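Local coordinates for protein alpha-glucosidase (Pseudoalteromonas sp. K8, PDB 5HQA) that hydrolyses alpha-glucosides as a chloride-activated glycoside hydrolase family 97 enzyme, with calcium at its sugar-binding site, at residues L120-T126 / V216-G222; L189-M195 / N225-R229; Q510-K515 / A649-T654; G565-A571 / Y586-D592. All blocks are in the same frame, centred on the assembly; numbering follows the deposited sequence.

Contact 1: L120-T126 / V216-G222; sequences LNNIEIT and VAVKKQG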
loop_
_atom_site.group_PDB
_atom_site.type_symbol
_atom_site.label_atom_id
_atom_site.label_comp_id
_atom_site.label_asym_id
_atom_site.label_seq_id
_atom_site.Cartn_x
_atom_site.Cartn_y
_atom_site.Cartn_z
ATOM N N LEU A 120 12.374 16.771 30.273
ATOM C CA LEU A 120 12.110 16.068 29.014
ATOM C C LEU A 120 12.977 16.715 27.942
ATOM O O LEU A 120 12.550 17.634 27.243
ATOM C CB LEU A 120 10.636 16.128 28.632
ATOM C CG LEU A 120 10.283 15.237 27.435
ATOM C CD1 LEU A 120 10.172 13.789 27.887
ATOM C CD2 LEU A 120 9.009 15.700 26.739
ATOM N N ASN A 121 14.210 16.231 27.815
ATOM C CA ASN A 121 15.159 16.825 26.885
ATOM C C ASN A 121 15.443 15.840 25.759
ATOM O O ASN A 121 14.521 15.450 25.037
ATOM C CB ASN A 121 16.417 17.239 27.636
ATOM C CG ASN A 121 16.093 18.134 28.812
ATOM O OD1 ASN A 121 15.419 19.156 28.650
ATOM N ND2 ASN A 121 16.523 17.734 30.012
ATOM N N ASN A 122 16.692 15.426 25.590
ATOM C CA ASN A 122 17.008 14.442 24.560
ATOM C C ASN A 122 16.604 13.080 25.088
ATOM O O ASN A 122 17.207 12.577 26.039
ATOM C CB ASN A 122 18.489 14.480 24.204
ATOM C CG ASN A 122 18.890 15.791 23.590
ATOM O OD1 ASN A 122 18.279 16.250 22.621
ATOM N ND2 ASN A 122 19.902 16.425 24.166
ATOM N N ILE A 123 15.573 12.489 24.501
ATOM C CA ILE A 123 15.070 11.230 25.025
ATOM C C ILE A 123 15.142 10.172 23.938
ATOM O O ILE A 123 15.199 10.465 22.741
ATOM C CB ILE A 123 13.640 11.349 25.594
ATOM C CG1 ILE A 123 12.668 11.847 24.538
ATOM C CG2 ILE A 123 13.616 12.285 26.793
ATOM C CD1 ILE A 123 11.768 10.772 24.055
ATOM N N GLU A 124 15.175 8.923 24.381
ATOM C CA GLU A 124 15.193 7.776 23.487
ATOM C C GLU A 124 14.143 6.796 23.982
ATOM O O GLU A 124 14.303 6.198 25.053
ATOM C CB GLU A 124 16.579 7.137 23.441
ATOM C CG GLU A 124 17.645 8.091 22.936
ATOM C CD GLU A 124 19.013 7.452 22.866
ATOM O OE1 GLU A 124 19.545 7.300 21.746
ATOM O OE2 GLU A 124 19.552 7.088 23.929
ATOM N N ILE A 125 13.062 6.652 23.219
ATOM C CA ILE A 125 12.041 5.677 23.565
ATOM C C ILE A 125 12.596 4.280 23.332
ATOM O O ILE A 125 13.120 3.975 22.252
ATOM C CB ILE A 125 10.772 5.907 22.737
ATOM C CG1 ILE A 125 10.170 7.276 23.035
ATOM C CG2 ILE A 125 9.746 4.778 22.974
ATOM C CD1 ILE A 125 9.102 7.653 22.041
ATOM N N THR A 126 12.488 3.424 24.351
ATOM C CA THR A 126 12.855 2.026 24.214
ATOM C C THR A 126 11.652 1.104 24.149
ATOM O O THR A 126 11.789 -0.024 23.669
ATOM C CB THR A 126 13.756 1.590 25.375
ATOM O OG1 THR A 126 13.113 1.914 26.612
ATOM C CG2 THR A 126 15.097 2.318 25.301
ATOM N N VAL A 216 17.823 1.363 20.625
ATOM C CA VAL A 216 16.694 2.208 21.001
ATOM C C VAL A 216 15.723 2.299 19.832
ATOM O O VAL A 216 16.070 2.031 18.677
ATOM C CB VAL A 216 17.142 3.606 21.465
ATOM C CG1 VAL A 216 18.172 3.495 22.597
ATOM C CG2 VAL A 216 17.672 4.438 20.298
ATOM N N ALA A 217 14.478 2.667 20.143
ATOM C CA ALA A 217 13.445 2.731 19.114
ATOM C C ALA A 217 13.348 4.116 18.474
ATOM O O ALA A 217 13.420 4.238 17.246
ATOM C CB ALA A 217 12.091 2.316 19.699
ATOM N N VAL A 218 13.152 5.165 19.277
ATOM C CA VAL A 218 12.853 6.491 18.733
ATOM C C VAL A 218 13.670 7.539 19.467
ATOM O O VAL A 218 13.629 7.611 20.700
ATOM C CB VAL A 218 11.359 6.853 18.836
ATOM C CG1 VAL A 218 11.109 8.218 18.170
ATOM C CG2 VAL A 218 10.483 5.768 18.219
ATOM N N LYS A 219 14.369 8.379 18.710
ATOM C CA LYS A 219 15.107 9.509 19.253
ATOM C C LYS A 219 14.282 10.780 19.080
ATOM O O LYS A 219 13.856 11.100 17.964
ATOM C CB LYS A 219 16.456 9.643 18.547
ATOM C CG LYS A 219 17.308 8.378 18.601
ATOM C CD LYS A 219 18.527 8.472 17.680
ATOM C CE LYS A 219 19.383 7.217 17.756
ATOM N NZ LYS A 219 20.526 7.262 16.801
ATOM N N LYS A 220 14.046 11.494 20.180
ATOM C CA LYS A 220 13.330 12.761 20.150
ATOM C C LYS A 220 14.070 13.783 21.004
ATOM O O LYS A 220 14.833 13.440 21.912
ATOM C CB LYS A 220 11.883 12.621 20.663
ATOM C CG LYS A 220 10.977 11.747 19.802
ATOM C CD LYS A 220 10.598 12.444 18.493
ATOM C CE LYS A 220 9.490 11.685 17.779
ATOM N NZ LYS A 220 9.031 12.407 16.557
ATOM N N GLN A 221 13.837 15.053 20.710
ATOM C CA GLN A 221 14.322 16.135 21.553
ATOM C C GLN A 221 13.115 16.931 22.029
ATOM O O GLN A 221 12.464 17.617 21.233
ATOM C CB GLN A 221 15.306 17.017 20.799
ATOM C CG GLN A 221 15.902 18.099 21.660
ATOM C CD GLN A 221 16.898 18.936 20.897
ATOM O OE1 GLN A 221 16.518 19.839 20.141
ATOM N NE2 GLN A 221 18.184 18.638 21.077
ATOM N N GLY A 222 12.801 16.822 23.315
ATOM C CA GLY A 222 11.724 17.617 23.875
ATOM C C GLY A 222 10.354 17.074 23.506
ATOM O O GLY A 222 10.179 15.884 23.250
#
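N122 and Q221 pair across two antiparallel strands and join their side-chain amides. The Q221 chain can be followed outward. Its CG is anti to the backbone N (chi1 -176°), and the chain stays extended, beside the side chain of N122. Q221 CB lies 3.6 Å from N122 OD1. CG passes the same oxygen at closer range, and CD also borders it. At the tip, Q221 NE2 donates to N122 OD1 at 2.8 Å. The bond lies in the carbonyl plane of N122, on a lone pair, although the two amide planes are turned 42° apart.

E124 and K219 share this face. Their chains run side by side, but E124 OE1 and K219 NZ stay 5.0 Å apart. E124 OE1 instead rests 3.7 Å from V216 CG2. K43 is a long, weak ion-pair partner of E124.

The other face carries I123, I125, V218 and K220. I125 CD1 packs 4.0 Å from V218 CB, and I123 CD1 touches K220 CB. K220 then bends away at chi2 and forms a salt bridge with D191. F40, F42, F224 and Y192 line this buried side.

The backbones bond in both directions at I123 with K220 and at I125 with V218. I125 O is gripped twice: A217 N reaches it at 2.8 Å and V218 N at 3.2 Å. Beyond Q221, G222 N closes the ladder on N121 O. The doubled A217 and V218 opposite I125 form a classic beta bulge in an antiparallel sheet of the N-terminal domain, whose family belongs to the galactose-mutarotase clan.

Contact 2: L189-M195 / N225-R229; sequences LVDYAAM and NTPWR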
loop_
_atom_site.group_PDB
_atom_site.type_symbol
_atom_site.label_atom_id
_atom_site.label_comp_id
_atom_site.label_asym_id
_atom_site.label_seq_id
_atom_site.Cartn_x
_atom_site.Cartn_y
_atom_site.Cartn_z
ATOM N N LEU A 189 3.085 8.095 9.732
ATOM C CA LEU A 189 4.319 7.606 10.351
ATOM C C LEU A 189 5.457 8.525 9.923
ATOM O O LEU A 189 6.019 8.374 8.835
ATOM C CB LEU A 189 4.577 6.156 9.959
ATOM C CG LEU A 189 5.894 5.534 10.421
ATOM C CD1 LEU A 189 6.069 5.620 11.941
ATOM C CD2 LEU A 189 5.954 4.077 9.951
ATOM N N VAL A 190 5.773 9.498 10.781
ATOM C CA VAL A 190 6.729 10.565 10.501
ATOM C C VAL A 190 7.687 10.675 11.678
ATOM O O VAL A 190 7.243 10.818 12.822
ATOM C CB VAL A 190 6.024 11.919 10.282
ATOM C CG1 VAL A 190 7.055 13.023 10.043
ATOM C CG2 VAL A 190 5.044 11.830 9.126
ATOM N N ASP A 191 8.992 10.621 11.398
ATOM C CA ASP A 191 10.035 10.775 12.421
ATOM C C ASP A 191 9.796 9.857 13.622
ATOM O O ASP A 191 9.868 10.270 14.782
ATOM C CB ASP A 191 10.152 12.232 12.881
ATOM C CG ASP A 191 11.362 12.458 13.774
ATOM O OD1 ASP A 191 12.396 11.797 13.525
ATOM O OD2 ASP A 191 11.279 13.264 14.734
ATOM N N TYR A 192 9.520 8.590 13.335
ATOM C CA TYR A 192 9.195 7.631 14.377
ATOM C C TYR A 192 9.447 6.247 13.804
ATOM O O TYR A 192 9.608 6.081 12.592
ATOM C CB TYR A 192 7.743 7.803 14.827
ATOM C CG TYR A 192 7.395 7.331 16.229
ATOM C CD1 TYR A 192 7.564 8.173 17.333
ATOM C CD2 TYR A 192 6.836 6.066 16.441
ATOM C CE1 TYR A 192 7.212 7.754 18.613
ATOM C CE2 TYR A 192 6.475 5.640 17.721
ATOM C CZ TYR A 192 6.670 6.491 18.798
ATOM O OH TYR A 192 6.310 6.074 20.057
ATOM N N ALA A 193 9.507 5.260 14.689
ATOM C CA ALA A 193 9.728 3.875 14.288
ATOM C C ALA A 193 8.395 3.201 13.985
ATOM O O ALA A 193 7.401 3.436 14.677
ATOM C CB ALA A 193 10.460 3.109 15.395
ATOM N N ALA A 194 8.377 2.349 12.958
ATOM C CA ALA A 194 7.150 1.631 12.635
ATOM C C ALA A 194 6.746 0.712 13.779
ATOM O O ALA A 194 7.586 0.170 14.501
ATOM C CB ALA A 194 7.306 0.801 11.358
ATOM N N MET A 195 5.437 0.527 13.925
ATOM C CA MET A 195 4.873 -0.376 14.916
ATOM C C MET A 195 4.667 -1.757 14.298
ATOM O O MET A 195 4.012 -1.897 13.260
ATOM C CB MET A 195 3.551 0.179 15.439
ATOM C CG MET A 195 2.860 -0.702 16.460
ATOM S SD MET A 195 1.307 0.066 17.010
ATOM C CE MET A 195 0.273 -0.075 15.537
ATOM N N ASN A 225 5.033 13.953 19.528
ATOM C CA ASN A 225 3.820 13.173 19.340
ATOM C C ASN A 225 4.200 11.833 18.728
ATOM O O ASN A 225 5.281 11.687 18.156
ATOM C CB ASN A 225 2.818 13.893 18.425
ATOM C CG ASN A 225 2.468 15.280 18.922
ATOM O OD1 ASN A 225 2.512 15.554 20.121
ATOM N ND2 ASN A 225 2.120 16.166 18.001
ATOM N N THR A 226 3.319 10.848 18.861
ATOM C CA THR A 226 3.450 9.611 18.103
ATOM C C THR A 226 2.649 9.706 16.818
ATOM O O THR A 226 1.790 10.581 16.661
ATOM C CB THR A 226 2.951 8.425 18.925
ATOM O OG1 THR A 226 1.535 8.540 19.103
ATOM C CG2 THR A 226 3.656 8.347 20.282
ATOM N N PRO A 227 2.881 8.797 15.873
ATOM C CA PRO A 227 1.906 8.602 14.796
ATOM C C PRO A 227 0.577 8.151 15.383
ATOM O O PRO A 227 0.474 7.781 16.554
ATOM C CB PRO A 227 2.536 7.507 13.920
ATOM C CG PRO A 227 4.014 7.509 14.291
ATOM C CD PRO A 227 4.042 7.894 15.747
ATOM N N TRP A 228 -0.458 8.175 14.551
ATOM C CA TRP A 228 -1.748 7.645 14.965
ATOM C C TRP A 228 -1.714 6.121 14.980
ATOM O O TRP A 228 -1.130 5.495 14.098
ATOM C CB TRP A 228 -2.842 8.128 14.012
ATOM C CG TRP A 228 -3.036 9.606 14.058
ATOM C CD1 TRP A 228 -2.391 10.548 13.308
ATOM C CD2 TRP A 228 -3.937 10.319 14.917
ATOM N NE1 TRP A 228 -2.835 11.810 13.653
ATOM C CE2 TRP A 228 -3.784 11.695 14.634
ATOM C CE3 TRP A 228 -4.857 9.925 15.897
ATOM C CZ2 TRP A 228 -4.526 12.683 15.293
ATOM C CZ3 TRP A 228 -5.594 10.911 16.559
ATOM C CH2 TRP A 228 -5.420 12.269 16.256
ATOM N N ARG A 229 -2.328 5.525 15.995
ATOM C CA ARG A 229 -2.626 4.095 16.014
ATOM C C ARG A 229 -4.078 3.942 15.584
ATOM O O ARG A 229 -4.943 4.658 16.100
ATOM C CB ARG A 229 -2.421 3.509 17.412
ATOM C CG ARG A 229 -0.969 3.309 17.825
ATOM C CD ARG A 229 -0.236 4.623 18.136
ATOM N NE ARG A 229 1.202 4.384 18.284
ATOM C CZ ARG A 229 2.036 4.231 17.255
ATOM N NH1 ARG A 229 1.583 4.313 16.001
ATOM N NH2 ARG A 229 3.326 3.998 17.479
HETATM O O HOH W 1 6.549 11.127 15.904
HETATM O O HOH W 2 4.795 3.726 15.139
#
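Y192 reaches from the loop before strand 195-199 to segment 225-229, on strand 224-234. N225 comes first, and its backbone O accepts a 2.6 Å bond from a water that also donates to V190 O. This water bridges the loop and the strand segment.

T226 follows. Its CG2 touches Y192 OH at 3.5 Å, the two side chains lying alongside each other. Its hydroxyl donates to P227 O and is also bonded to Y112 N on strand 107-114. The phenol hydroxyl of Y192 has its own partner in E128.

P227 fills the middle. Its CD sits over one face of the Y192 ring, 3.6 Å from the centroid and 22° off the normal, a CH-pi contact. The next ring carbon, P227 CG, meets L189 CD1 at 3.6 Å. The proline ring thus touches both leucine and tyrosine.

After W228 comes R229, whose chain bends at chi2 (73°) back toward the loop. M195 SD lies over the centre of one guanidinium face, and T226 CB lies off-centre over the opposite face. R229 NH2 is 3.6 Å from Y192 CE2, the ring and guanidinium planes being 78° apart. A second water, in the guanidinium plane, accepts from R229 NH2 at 2.8 Å and donates to A193 O. Salt bridges to E128 and E186 would balance the buried charge.

Here the CH-pi contact and the buried arginine fasten the loop to the N-terminal domain's antiparallel sheet containing strands 181-187 and 224-234.

Contact 3: Q510-K515 / A649-T654; sequences QTTLAK and ATSGGT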
loop_
_atom_site.group_PDB
_atom_site.type_symbol
_atom_site.label_atom_id
_atom_site.label_comp_id
_atom_site.label_asym_id
_atom_site.label_seq_id
_atom_site.Cartn_x
_atom_site.Cartn_y
_atom_site.Cartn_z
ATOM N N GLN A 510 -0.895 -17.908 -10.788
ATOM C CA GLN A 510 -1.845 -19.006 -10.633
ATOM C C GLN A 510 -3.268 -18.454 -10.709
ATOM O O GLN A 510 -4.029 -18.452 -9.743
ATOM C CB GLN A 510 -1.574 -19.748 -9.332
ATOM C CG GLN A 510 -0.196 -20.396 -9.348
ATOM C CD GLN A 510 0.024 -21.349 -8.195
ATOM O OE1 GLN A 510 -0.466 -21.126 -7.082
ATOM N NE2 GLN A 510 0.760 -22.429 -8.457
ATOM N N THR A 511 -3.585 -17.919 -11.889
ATOM C CA THR A 511 -4.842 -17.222 -12.142
ATOM C C THR A 511 -5.285 -17.510 -13.569
ATOM O O THR A 511 -4.529 -18.052 -14.380
ATOM C CB THR A 511 -4.732 -15.695 -11.961
ATOM O OG1 THR A 511 -4.189 -15.106 -13.151
ATOM C CG2 THR A 511 -3.857 -15.312 -10.763
ATOM N N THR A 512 -6.527 -17.134 -13.870
ATOM C CA THR A 512 -7.002 -17.094 -15.243
ATOM C C THR A 512 -6.639 -15.752 -15.874
ATOM O O THR A 512 -6.186 -14.820 -15.208
ATOM C CB THR A 512 -8.520 -17.297 -15.320
ATOM O OG1 THR A 512 -9.175 -16.176 -14.712
ATOM C CG2 THR A 512 -8.942 -18.585 -14.620
ATOM N N LEU A 513 -6.865 -15.667 -17.187
ATOM C CA LEU A 513 -6.616 -14.429 -17.915
ATOM C C LEU A 513 -7.553 -13.320 -17.457
ATOM O O LEU A 513 -7.126 -12.178 -17.258
ATOM C CB LEU A 513 -6.775 -14.683 -19.416
ATOM C CG LEU A 513 -6.582 -13.513 -20.374
ATOM C CD1 LEU A 513 -5.183 -12.944 -20.252
ATOM C CD2 LEU A 513 -6.839 -14.005 -21.799
ATOM N N ALA A 514 -8.840 -13.633 -17.292
ATOM C CA ALA A 514 -9.781 -12.608 -16.860
ATOM C C ALA A 514 -9.424 -12.066 -15.480
ATOM O O ALA A 514 -9.646 -10.884 -15.201
ATOM C CB ALA A 514 -11.206 -13.166 -16.876
ATOM N N LYS A 515 -8.850 -12.896 -14.607
ATOM C CA LYS A 515 -8.439 -12.387 -13.299
ATOM C C LYS A 515 -7.342 -11.336 -13.448
ATOM O O LYS A 515 -7.311 -10.348 -12.699
ATOM C CB LYS A 515 -7.983 -13.541 -12.402
ATOM C CG LYS A 515 -7.435 -13.090 -11.039
ATOM C CD LYS A 515 -7.522 -14.224 -10.028
ATOM C CE LYS A 515 -6.787 -13.902 -8.735
ATOM N NZ LYS A 515 -6.778 -15.106 -7.853
ATOM N N ALA A 649 -14.238 -18.438 -12.384
ATOM C CA ALA A 649 -13.581 -19.736 -12.426
ATOM C C ALA A 649 -12.642 -19.878 -11.228
ATOM O O ALA A 649 -12.436 -18.936 -10.456
ATOM C CB ALA A 649 -12.807 -19.902 -13.733
ATOM N N THR A 650 -12.066 -21.073 -11.063
ATOM C CA THR A 650 -11.025 -21.229 -10.052
ATOM C C THR A 650 -9.902 -20.233 -10.317
ATOM O O THR A 650 -9.397 -20.133 -11.439
ATOM C CB THR A 650 -10.483 -22.657 -10.039
ATOM O OG1 THR A 650 -10.023 -23.012 -11.353
ATOM C CG2 THR A 650 -11.575 -23.634 -9.585
ATOM N N SER A 651 -9.544 -19.475 -9.280
ATOM C CA SER A 651 -8.635 -18.330 -9.380
ATOM C C SER A 651 -8.961 -17.470 -10.599
ATOM O O SER A 651 -8.087 -17.045 -11.361
ATOM C CB SER A 651 -7.175 -18.777 -9.391
ATOM O OG SER A 651 -6.350 -17.687 -8.990
ATOM N N GLY A 652 -10.255 -17.209 -10.777
ATOM C CA GLY A 652 -10.743 -16.426 -11.885
ATOM C C GLY A 652 -11.174 -15.026 -11.482
ATOM O O GLY A 652 -10.960 -14.561 -10.358
ATOM N N GLY A 653 -11.802 -14.348 -12.435
ATOM C CA GLY A 653 -12.184 -12.965 -12.223
ATOM C C GLY A 653 -13.036 -12.467 -13.368
ATOM O O GLY A 653 -13.228 -13.153 -14.376
ATOM N N THR A 654 -13.561 -11.260 -13.185
ATOM C CA THR A 654 -14.339 -10.576 -14.210
ATOM C C THR A 654 -13.984 -9.101 -14.164
ATOM O O THR A 654 -13.828 -8.529 -13.080
ATOM C CB THR A 654 -15.855 -10.758 -14.011
ATOM O OG1 THR A 654 -16.205 -12.116 -14.288
ATOM C CG2 THR A 654 -16.646 -9.879 -14.970
#
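This is a buried contact between the start of a helix and a tight bend before a strand. The helix 513-522 belongs to the part of the chain related to TIM barrels. The strand 653-660 belongs to the C-terminal beta-sheet domain, so the contact ties the two together.

T512 is the N-cap of the helix. Its OG1 accepts from K515 N at 3.3 Å, and D618 is a second partner of that hydroxyl. The backbone N of T512 donates to S651 O at 3.0 Å, which anchors the cap to the bend. T512 CG2 rests against T650 O and the methyl of A649.

G653, having no side chain, lets the two segments come very close. The CA atoms of K515 and G653 are only 3.9 Å apart. A514 CB presses on G653 O at 3.2 Å. Next to it, T512 OG1 lies 3.2 Å from G652 CA.

K515 is extended along its whole length, which carries NZ past the bend to S651. Its aliphatic part runs over the bend, and CD passes S651 O and G652 O. The ammonium group bonds to T591 O as well, on the strand beside 653-660.

S651 has a left-handed backbone, and its side chain is caught from two sides. S651 OG receives a bond from K515 NZ at 2.9 Å and gives its own proton to Q510 O at 2.6 Å, in the carbonyl plane and on a lone pair.

Contact 4: G565-A571 / Y586-D592; sequences GDFIVFA and YLGAVTD. With MG (magnesium ion), chain F.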
loop_
_atom_site.group_PDB
_atom_site.type_symbol
_atom_site.label_atom_id
_atom_site.label_comp_id
_atom_site.label_asym_id
_atom_site.label_seq_id
_atom_site.Cartn_x
_atom_site.Cartn_y
_atom_site.Cartn_z
ATOM N N GLY A 565 -9.655 -13.418 2.002
ATOM C CA GLY A 565 -9.076 -14.665 1.540
ATOM C C GLY A 565 -9.986 -15.503 0.672
ATOM O O GLY A 565 -9.636 -16.647 0.358
ATOM N N ASP A 566 -11.150 -14.977 0.285
ATOM C CA ASP A 566 -12.084 -15.682 -0.584
ATOM C C ASP A 566 -12.414 -14.904 -1.846
ATOM O O ASP A 566 -12.248 -15.439 -2.947
ATOM C CB ASP A 566 -13.380 -16.018 0.174
ATOM C CG ASP A 566 -13.183 -17.099 1.221
ATOM O OD1 ASP A 566 -12.120 -17.775 1.205
ATOM O OD2 ASP A 566 -14.096 -17.276 2.060
ATOM N N PHE A 567 -12.880 -13.658 -1.735
ATOM C CA PHE A 567 -13.210 -12.904 -2.945
ATOM C C PHE A 567 -13.399 -11.437 -2.605
ATOM O O PHE A 567 -13.560 -11.068 -1.440
ATOM C CB PHE A 567 -14.477 -13.442 -3.632
ATOM C CG PHE A 567 -15.764 -13.098 -2.920
ATOM C CD1 PHE A 567 -16.163 -13.807 -1.786
ATOM C CD2 PHE A 567 -16.596 -12.087 -3.404
ATOM C CE1 PHE A 567 -17.366 -13.504 -1.133
ATOM C CE2 PHE A 567 -17.795 -11.777 -2.763
ATOM C CZ PHE A 567 -18.181 -12.484 -1.623
ATOM N N ILE A 568 -13.397 -10.603 -3.648
ATOM C CA ILE A 568 -13.742 -9.191 -3.507
ATOM C C ILE A 568 -14.304 -8.699 -4.836
ATOM O O ILE A 568 -13.889 -9.150 -5.909
ATOM C CB ILE A 568 -12.537 -8.324 -3.050
ATOM C CG1 ILE A 568 -12.961 -6.851 -2.944
ATOM C CG2 ILE A 568 -11.366 -8.488 -4.000
ATOM C CD1 ILE A 568 -12.465 -6.125 -1.755
ATOM N N VAL A 569 -15.272 -7.780 -4.752
ATOM C CA VAL A 569 -15.879 -7.116 -5.903
ATOM C C VAL A 569 -15.786 -5.613 -5.682
ATOM O O VAL A 569 -16.291 -5.100 -4.675
ATOM C CB VAL A 569 -17.347 -7.524 -6.101
ATOM C CG1 VAL A 569 -17.907 -6.875 -7.372
ATOM C CG2 VAL A 569 -17.479 -9.039 -6.155
ATOM N N PHE A 570 -15.162 -4.903 -6.627
ATOM C CA PHE A 570 -15.033 -3.450 -6.586
ATOM C C PHE A 570 -15.793 -2.840 -7.749
ATOM O O PHE A 570 -15.747 -3.364 -8.863
ATOM C CB PHE A 570 -13.571 -3.014 -6.697
ATOM C CG PHE A 570 -12.972 -2.492 -5.422
ATOM C CD1 PHE A 570 -13.267 -1.211 -4.977
ATOM C CD2 PHE A 570 -12.067 -3.258 -4.704
ATOM C CE1 PHE A 570 -12.691 -0.710 -3.805
ATOM C CE2 PHE A 570 -11.485 -2.766 -3.542
ATOM C CZ PHE A 570 -11.795 -1.490 -3.101
ATOM N N ALA A 571 -16.491 -1.735 -7.488
ATOM C CA ALA A 571 -17.001 -0.852 -8.529
ATOM C C ALA A 571 -16.395 0.533 -8.321
ATOM O O ALA A 571 -16.352 1.030 -7.187
ATOM C CB ALA A 571 -18.530 -0.786 -8.502
ATOM N N TYR A 586 -16.505 1.161 -13.712
ATOM C CA TYR A 586 -15.738 -0.052 -13.943
ATOM C C TYR A 586 -15.960 -1.008 -12.784
ATOM O O TYR A 586 -16.194 -0.579 -11.654
ATOM C CB TYR A 586 -14.249 0.256 -14.087
ATOM C CG TYR A 586 -13.915 0.862 -15.426
ATOM C CD1 TYR A 586 -14.186 2.203 -15.696
ATOM C CD2 TYR A 586 -13.346 0.086 -16.428
ATOM C CE1 TYR A 586 -13.898 2.753 -16.938
ATOM C CE2 TYR A 586 -13.046 0.625 -17.663
ATOM C CZ TYR A 586 -13.325 1.952 -17.912
ATOM O OH TYR A 586 -13.020 2.478 -19.142
ATOM N N LEU A 587 -15.891 -2.305 -13.064
ATOM C CA LEU A 587 -16.013 -3.303 -12.015
ATOM C C LEU A 587 -14.901 -4.331 -12.163
ATOM O O LEU A 587 -14.540 -4.716 -13.281
ATOM C CB LEU A 587 -17.393 -3.992 -12.059
ATOM C CG LEU A 587 -17.662 -5.101 -11.036
ATOM C CD1 LEU A 587 -19.132 -5.119 -10.644
ATOM C CD2 LEU A 587 -17.232 -6.472 -11.569
ATOM N N GLY A 588 -14.361 -4.775 -11.035
ATOM C CA GLY A 588 -13.455 -5.904 -11.050
ATOM C C GLY A 588 -13.814 -6.850 -9.923
ATOM O O GLY A 588 -14.166 -6.409 -8.822
ATOM N N ALA A 589 -13.757 -8.153 -10.186
ATOM C CA ALA A 589 -13.997 -9.157 -9.157
ATOM C C ALA A 589 -12.963 -10.264 -9.307
ATOM O O ALA A 589 -12.597 -10.620 -10.429
ATOM C CB ALA A 589 -15.416 -9.735 -9.258
ATOM N N VAL A 590 -12.474 -10.791 -8.181
ATOM C CA VAL A 590 -11.582 -11.946 -8.202
ATOM C C VAL A 590 -12.002 -12.916 -7.107
ATOM O O VAL A 590 -12.637 -12.541 -6.118
ATOM C CB VAL A 590 -10.087 -11.582 -8.025
ATOM C CG1 VAL A 590 -9.611 -10.656 -9.154
ATOM C CG2 VAL A 590 -9.838 -10.972 -6.655
ATOM N N THR A 591 -11.635 -14.178 -7.298
ATOM C CA THR A 591 -11.853 -15.195 -6.287
ATOM C C THR A 591 -10.514 -15.831 -5.911
ATOM O O THR A 591 -9.458 -15.476 -6.442
ATOM C CB THR A 591 -12.849 -16.245 -6.782
ATOM O OG1 THR A 591 -13.127 -17.178 -5.728
ATOM C CG2 THR A 591 -12.272 -16.985 -8.003
ATOM N N ASP A 592 -10.579 -16.777 -4.978
ATOM C CA ASP A 592 -9.410 -17.526 -4.523
ATOM C C ASP A 592 -9.305 -18.838 -5.297
ATOM O O ASP A 592 -9.606 -18.876 -6.493
ATOM C CB ASP A 592 -9.499 -17.775 -3.010
ATOM C CG ASP A 592 -10.789 -18.509 -2.603
ATOM O OD1 ASP A 592 -11.566 -18.885 -3.506
ATOM O OD2 ASP A 592 -11.016 -18.723 -1.385
HETATM MG MG MG F . -10.305 -18.552 0.573
HETATM O O HOH W 3 -8.478 -19.343 0.175
HETATM O O HOH W 4 -11.006 -20.511 0.747
HETATM O O HOH W 5 -9.764 -18.544 2.579
#
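G565, D566 and D592 bind one magnesium ion where strand 567-574 begins and strand 585-591 ends. G565 O sits 2.0 Å from the magnesium, while D566 OD1 and D592 OD2 are each 2.1 Å from it. Three waters complete six ligands. The two carboxylates lie side by side with their planes 66° apart, each lending one oxygen. D566 OD1 and D592 OD2 approach to 3.0 Å, a closeness the shared cation would offset. CG of D592 sits between its backbone N and carbonyl carbon (chi1 57°), which turns the carboxylate toward the metal. The other oxygen, D592 OD1, is held by Q594 N and by a salt bridge to R596.

From the metal the strands run on as a regular antiparallel ladder. I568 and V590 exchange backbone bonds in both directions, and so do F570 and G588. F570 N to G588 O is the shortest of the four, at 2.8 Å.

Packing differs on the two faces. On one, V569 CG2 meets A589 CB at 3.8 Å and V569 CG1 meets L587 CD1. On the other, I568 CG2 and V590 CG2 touch at 3.9 Å.

The hairpin lies inside the C-terminal antiparallel sheet, with strand 554-563 beside 567-574 and strand 653-660 beside 585-591. V521 and V522 of helix 513-522 cover Y586 and I568, A518 packs on V590, and strand 596-601 lies against F567 and V569.

The four contacts form two pairs on opposite sides of the chain's centre. Contacts 1 and 2, in the N-terminal domain, are centred 13 Å apart and alternate along the chain. They meet where K220 bridges to D191 and V218 packs on Y192, so two antiparallel sheets are tied through one loop. Contacts 3 and 4 follow later, centred 10 Å apart, with contact 4 nested inside the loop that contact 3 closes. They share the C-terminal sheet, where strands 585-591 and 653-660 are neighbours. Contact 3 adds the link to helix 513-522. Centres of contacts 1 and 3 are 50 Å apart, so the pairs lie in separate regions: the N-terminal domain, and the C-terminal sheet with its adjoining helix.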